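Local coordinates for protein tyrosine phosphatase (Orf virus, PDB 5NCR) that dephosphorylates tyrosine-phosphorylated substrates, displays triple substrate specificity, and forms a homodimer with a catalytic domain of the dual-specificity phosphatase family, at residues A23-M28 against D156-F161; C57-T62 against Y75-R80. The protein carries 2 engineered substitutions. All coordinates share one frame; numbering follows the deposited sequence.

Contact 1: A23-M28 against D156-F161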
loop_
_atom_site.group_PDB
_atom_site.type_symbol
_atom_site.label_atom_id
_atom_site.label_comp_id
_atom_site.label_asym_id
_atom_site.label_seq_id
_atom_site.Cartn_x
_atom_site.Cartn_y
_atom_site.Cartn_z
ATOM N N ALA B 23 0.856 9.244 18.839
ATOM C CA ALA B 23 1.662 8.933 20.027
ATOM C C ALA B 23 3.126 9.163 19.673
ATOM O O ALA B 23 3.487 9.086 18.498
ATOM C CB ALA B 23 1.449 7.501 20.482
ATOM N N LEU B 24 3.950 9.510 20.658
ATOM C CA LEU B 24 5.377 9.704 20.421
ATOM C C LEU B 24 6.142 8.555 21.067
ATOM O O LEU B 24 5.615 7.965 22.019
ATOM C CB LEU B 24 5.873 11.080 20.909
ATOM C CG LEU B 24 5.438 12.314 20.072
ATOM C CD1 LEU B 24 6.186 13.554 20.514
ATOM C CD2 LEU B 24 5.645 12.089 18.545
ATOM N N PRO B 25 7.333 8.168 20.541
ATOM C CA PRO B 25 8.083 7.064 21.164
ATOM C C PRO B 25 8.305 7.286 22.659
ATOM O O PRO B 25 8.592 8.405 23.080
ATOM C CB PRO B 25 9.406 7.064 20.397
ATOM C CG PRO B 25 9.095 7.675 19.108
ATOM C CD PRO B 25 8.081 8.726 19.393
ATOM N N SER B 26 8.045 6.227 23.446
ATOM C CA SER B 26 8.189 6.181 24.886
ATOM C C SER B 26 8.867 4.845 25.141
ATOM O O SER B 26 8.240 3.778 25.040
ATOM C CB SER B 26 6.844 6.239 25.597
ATOM O OG SER B 26 7.054 5.946 26.971
ATOM N N GLY B 27 10.178 4.947 25.238
ATOM C CA GLY B 27 11.085 3.848 25.512
ATOM C C GLY B 27 11.783 3.339 24.274
ATOM O O GLY B 27 11.293 3.534 23.152
ATOM N N MET B 28 12.909 2.667 24.461
ATOM C CA MET B 28 13.577 2.106 23.297
ATOM C C MET B 28 12.829 0.869 22.819
ATOM O O MET B 28 12.068 0.264 23.571
ATOM C CB MET B 28 15.080 1.867 23.517
ATOM C CG MET B 28 15.449 1.253 24.806
ATOM S SD MET B 28 17.270 1.093 24.843
ATOM C CE MET B 28 17.736 2.277 26.074
ATOM N N ASP B 156 3.367 1.218 14.711
ATOM C CA ASP B 156 2.348 0.851 15.695
ATOM C C ASP B 156 2.969 0.826 17.107
ATOM O O ASP B 156 2.315 1.257 18.056
ATOM C CB ASP B 156 1.719 -0.521 15.358
ATOM C CG ASP B 156 0.564 -0.943 16.260
ATOM O OD1 ASP B 156 -0.089 -0.045 16.846
ATOM O OD2 ASP B 156 0.322 -2.181 16.392
ATOM N N LEU B 157 4.221 0.326 17.232
ATOM C CA LEU B 157 4.909 0.229 18.530
ATOM C C LEU B 157 5.418 1.570 19.033
ATOM O O LEU B 157 5.484 1.779 20.240
ATOM C CB LEU B 157 6.106 -0.750 18.455
ATOM C CG LEU B 157 5.843 -2.207 18.066
ATOM C CD1 LEU B 157 7.141 -2.926 17.820
ATOM C CD2 LEU B 157 5.035 -2.936 19.109
ATOM N N ARG B 158 5.809 2.455 18.120
ATOM C CA ARG B 158 6.496 3.702 18.435
ATOM C C ARG B 158 5.675 4.973 18.280
ATOM O O ARG B 158 6.101 6.025 18.765
ATOM C CB ARG B 158 7.779 3.772 17.601
ATOM C CG ARG B 158 8.726 2.693 18.104
ATOM C CD ARG B 158 10.126 2.790 17.613
ATOM N NE ARG B 158 10.806 4.037 17.962
ATOM C CZ ARG B 158 11.396 4.315 19.121
ATOM N NH1 ARG B 158 11.320 3.461 20.140
ATOM N NH2 ARG B 158 12.031 5.466 19.286
ATOM N N GLY B 159 4.535 4.882 17.601
ATOM C CA GLY B 159 3.640 6.017 17.377
ATOM C C GLY B 159 4.106 6.899 16.247
ATOM O O GLY B 159 3.323 7.230 15.358
ATOM N N ALA B 160 5.374 7.344 16.314
ATOM C CA ALA B 160 6.007 8.144 15.278
ATOM C C ALA B 160 7.224 7.383 14.846
ATOM O O ALA B 160 8.030 6.964 15.694
ATOM C CB ALA B 160 6.411 9.495 15.817
ATOM N N PHE B 161 7.355 7.180 13.532
ATOM C CA PHE B 161 8.464 6.418 12.978
ATOM C C PHE B 161 8.660 6.775 11.530
ATOM O O PHE B 161 7.741 6.590 10.737
ATOM C CB PHE B 161 8.202 4.892 13.143
ATOM C CG PHE B 161 9.190 4.002 12.413
ATOM C CD1 PHE B 161 10.483 3.835 12.889
ATOM C CD2 PHE B 161 8.808 3.307 11.265
ATOM C CE1 PHE B 161 11.397 3.013 12.209
ATOM C CE2 PHE B 161 9.710 2.466 10.601
ATOM C CZ PHE B 161 11.005 2.340 11.062
HETATM O O HOH W 1 12.515 6.085 21.950
#

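Contact 2: C57-T62 against Y75-R80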
loop_
_atom_site.group_PDB
_atom_site.type_symbol
_atom_site.label_atom_id
_atom_site.label_comp_id
_atom_site.label_asym_id
_atom_site.label_seq_id
_atom_site.Cartn_x
_atom_site.Cartn_y
_atom_site.Cartn_z
ATOM N N CYS B 57 27.630 -0.733 22.101
ATOM C CA CYS B 57 27.722 0.252 21.022
ATOM C C CYS B 57 26.547 1.222 20.989
ATOM O O CYS B 57 25.413 0.851 21.299
ATOM C CB CYS B 57 27.895 -0.440 19.672
ATOM S SG CYS B 57 29.169 -1.723 19.644
ATOM N N LEU B 58 26.832 2.458 20.596
ATOM C CA LEU B 58 25.868 3.539 20.415
ATOM C C LEU B 58 26.052 4.088 19.007
ATOM O O LEU B 58 27.177 4.377 18.594
ATOM C CB LEU B 58 26.065 4.667 21.428
ATOM C CG LEU B 58 25.624 4.432 22.859
ATOM C CD1 LEU B 58 26.298 5.426 23.781
ATOM C CD2 LEU B 58 24.121 4.543 22.989
ATOM N N VAL B 59 24.967 4.198 18.260
ATOM C CA VAL B 59 25.025 4.762 16.915
ATOM C C VAL B 59 24.262 6.093 17.027
ATOM O O VAL B 59 23.029 6.122 17.108
ATOM C CB VAL B 59 24.470 3.824 15.803
ATOM C CG1 VAL B 59 24.545 4.519 14.447
ATOM C CG2 VAL B 59 25.195 2.472 15.766
ATOM N N ASN B 60 25.014 7.176 17.072
ATOM C CA ASN B 60 24.532 8.542 17.233
ATOM C C ASN B 60 24.299 9.220 15.906
ATOM O O ASN B 60 25.243 9.550 15.184
ATOM C CB ASN B 60 25.499 9.344 18.114
ATOM C CG ASN B 60 25.116 10.788 18.305
ATOM O OD1 ASN B 60 23.958 11.177 18.172
ATOM N ND2 ASN B 60 26.076 11.604 18.667
ATOM N N MET B 61 23.045 9.478 15.602
ATOM C CA MET B 61 22.710 10.102 14.334
ATOM C C MET B 61 22.235 11.532 14.467
ATOM O O MET B 61 21.507 12.040 13.623
ATOM C CB MET B 61 21.748 9.222 13.589
ATOM C CG MET B 61 22.426 7.960 13.199
ATOM S SD MET B 61 21.257 6.811 12.635
ATOM C CE MET B 61 21.219 7.258 10.890
ATOM N N THR B 62 22.753 12.215 15.463
ATOM C CA THR B 62 22.441 13.612 15.750
ATOM C C THR B 62 23.667 14.411 15.375
ATOM O O THR B 62 24.710 13.823 15.125
ATOM C CB THR B 62 22.016 13.680 17.243
ATOM O OG1 THR B 62 20.723 13.060 17.377
ATOM C CG2 THR B 62 22.009 15.072 17.863
ATOM N N TYR B 75 29.489 5.441 17.543
ATOM C CA TYR B 75 29.677 5.732 16.120
ATOM C C TYR B 75 28.796 6.960 15.853
ATOM O O TYR B 75 27.610 6.961 16.193
ATOM C CB TYR B 75 29.247 4.540 15.248
ATOM C CG TYR B 75 30.033 3.274 15.536
ATOM C CD1 TYR B 75 31.302 3.082 15.010
ATOM C CD2 TYR B 75 29.507 2.270 16.339
ATOM C CE1 TYR B 75 32.052 1.944 15.318
ATOM C CE2 TYR B 75 30.237 1.106 16.623
ATOM C CZ TYR B 75 31.502 0.933 16.087
ATOM O OH TYR B 75 32.226 -0.218 16.350
ATOM N N HIS B 76 29.395 8.029 15.335
ATOM C CA HIS B 76 28.707 9.287 15.082
ATOM C C HIS B 76 28.423 9.469 13.603
ATOM O O HIS B 76 29.337 9.491 12.778
ATOM C CB HIS B 76 29.524 10.464 15.666
ATOM C CG HIS B 76 28.826 11.794 15.597
ATOM N ND1 HIS B 76 29.509 12.949 15.250
ATOM C CD2 HIS B 76 27.523 12.109 15.806
ATOM C CE1 HIS B 76 28.612 13.925 15.285
ATOM N NE2 HIS B 76 27.404 13.469 15.606
ATOM N N ILE B 77 27.153 9.541 13.267
ATOM C CA ILE B 77 26.684 9.734 11.898
ATOM C C ILE B 77 25.841 11.003 11.990
ATOM O O ILE B 77 24.658 10.956 12.350
ATOM C CB ILE B 77 25.954 8.483 11.303
ATOM C CG1 ILE B 77 26.861 7.217 11.394
ATOM C CG2 ILE B 77 25.577 8.781 9.831
ATOM C CD1 ILE B 77 26.244 5.936 11.446
ATOM N N PRO B 78 26.482 12.179 11.889
ATOM C CA PRO B 78 25.706 13.424 12.020
ATOM C C PRO B 78 24.861 13.617 10.784
ATOM O O PRO B 78 25.319 13.454 9.662
ATOM C CB PRO B 78 26.762 14.528 12.226
ATOM C CG PRO B 78 28.090 13.883 11.926
ATOM C CD PRO B 78 27.883 12.448 11.503
ATOM N N LEU B 79 23.592 13.771 11.017
ATOM C CA LEU B 79 22.580 13.959 10.006
ATOM C C LEU B 79 21.625 14.974 10.552
ATOM O O LEU B 79 21.426 15.079 11.780
ATOM C CB LEU B 79 21.782 12.667 9.746
ATOM C CG LEU B 79 22.427 11.554 8.946
ATOM C CD1 LEU B 79 21.657 10.295 9.088
ATOM C CD2 LEU B 79 22.509 11.879 7.500
ATOM N N ARG B 80 21.047 15.730 9.604
ATOM C CA ARG B 80 20.021 16.728 9.821
ATOM C C ARG B 80 18.701 16.051 9.442
ATOM O O ARG B 80 18.643 15.328 8.438
ATOM C CB ARG B 80 20.252 17.985 8.949
ATOM C CG ARG B 80 19.332 19.141 9.357
ATOM C CD ARG B 80 19.695 20.488 8.762
ATOM N NE ARG B 80 18.799 21.541 9.250
ATOM C CZ ARG B 80 17.821 22.107 8.548
ATOM N NH1 ARG B 80 17.608 21.754 7.287
ATOM N NH2 ARG B 80 17.065 23.050 9.094
#

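Contact 1: A23-M28 against D156-F161
Arg158 sets CG anti to its carbonyl carbon (chi1 -68°) and bends at chi3 (60°), and its guanidinium lies against Pro25 and beside Gly27. Pro25 CB sits over one face, offset toward the rim, 3.3 Å from Arg158 NH2. Arg158 NH1 donates to Gly27 O at 3.0 Å with a bent N-H...O angle of 137°; it approaches in the carbonyl plane, while the oxygen is tilted from the guanidinium plane. A water in that plane accepts from Arg158 NH2 (2.8 Å) and donates to Gly27 O, so the loop carbonyl is gripped twice. Thr29 OG1 binds NH1, and Gly115 O of the presumed P-loop binds NH2, fixing the group's rotation and tying loop 23-28 to the P-loop. Gly159, with positive phi, turns the chain out of the helix, and its CA meets Ala23 O in a C-H...O contact of 3.3 Å. Ala160 CB touches Leu24 CD2 at 3.8 Å and Pro25 CD at 4.0 Å. The contact thus packs the loop between helix 7-15 and strand 29-30 onto the C-terminal end of helix 140-158, with Val116 against Pro25 and Ala160, and Leu37 of strand 35-38 against Arg158.

Contact 2: C57-T62 against Y75-R80
Residues 57-60 and 75-76 pair as parallel strands, Val59 beside Tyr75 and Asn60 beside His76, and the alignment continues past the strand ends to Met61 with Ile77. Strand 73-76 is outermost in this chain's mainly parallel sheet, 57-60 next, then 108-111, within the alpha/beta fold of the dual-specificity phosphatase domain. Tyr75 N donates to Leu58 O, Asn60 N to Tyr75 O and Ile77 N to Asn60 O, all at 2.7-2.8 Å. Val59 and Tyr75 share one face of the sheet; there Val59 CG1, anti to its backbone N (chi1 179°), meets Ile77 CD1 at 3.7 Å. Next along, Met61 and Ile77 lie side by side, and Met61 CE reaches Leu79 CD1 at 3.6 Å. Helix 90-103 covers this apolar row through Leu94 on Met61 and Ile90 on Ile77 and Leu79. On the other face Asn60 and His76 point the same way, amide and ring planes 30° apart. Asn60 OD1 accepts from Thr62 N at 3.1 Å, an Asx turn with the donor above the carbonyl plane, while its ND2 binds Ser64 O. The Thr62 side chain lies about 3 Å from a bound sulfate, probably from the crystallisation liquor yet consistent with a phosphate pocket. Thr62 O accepts from His76 NE2 at 2.8 Å, the oxygen out of the imidazole plane, and Pro78 CG rests over one face of that ring.

How the contacts relate
Contact 1 and contact 2 have centres about 19 Å apart and nearest atoms about 7 Å apart, without touching. Contact 1 joins segments 128 residues apart, and both halves of contact 2 lie between them in the chain. Segment 23-28 leads into strand 29-30, one outermost strand within this chain, whereas contact 2 includes strand 73-76, the other. Both reach residues 111-118, which correspond to the phosphate-binding P-loop (HCxxGxxR) of cysteine-based phosphatases, with serine at the cysteine position: Pro25 touches Val116, Arg158 bonds to Gly115, Arg118 NH1 donates to Leu79 O, and Thr62 OG1 makes a weak hydrogen bond with Val113 N. The loop is therefore approached from two separate parts of the fold.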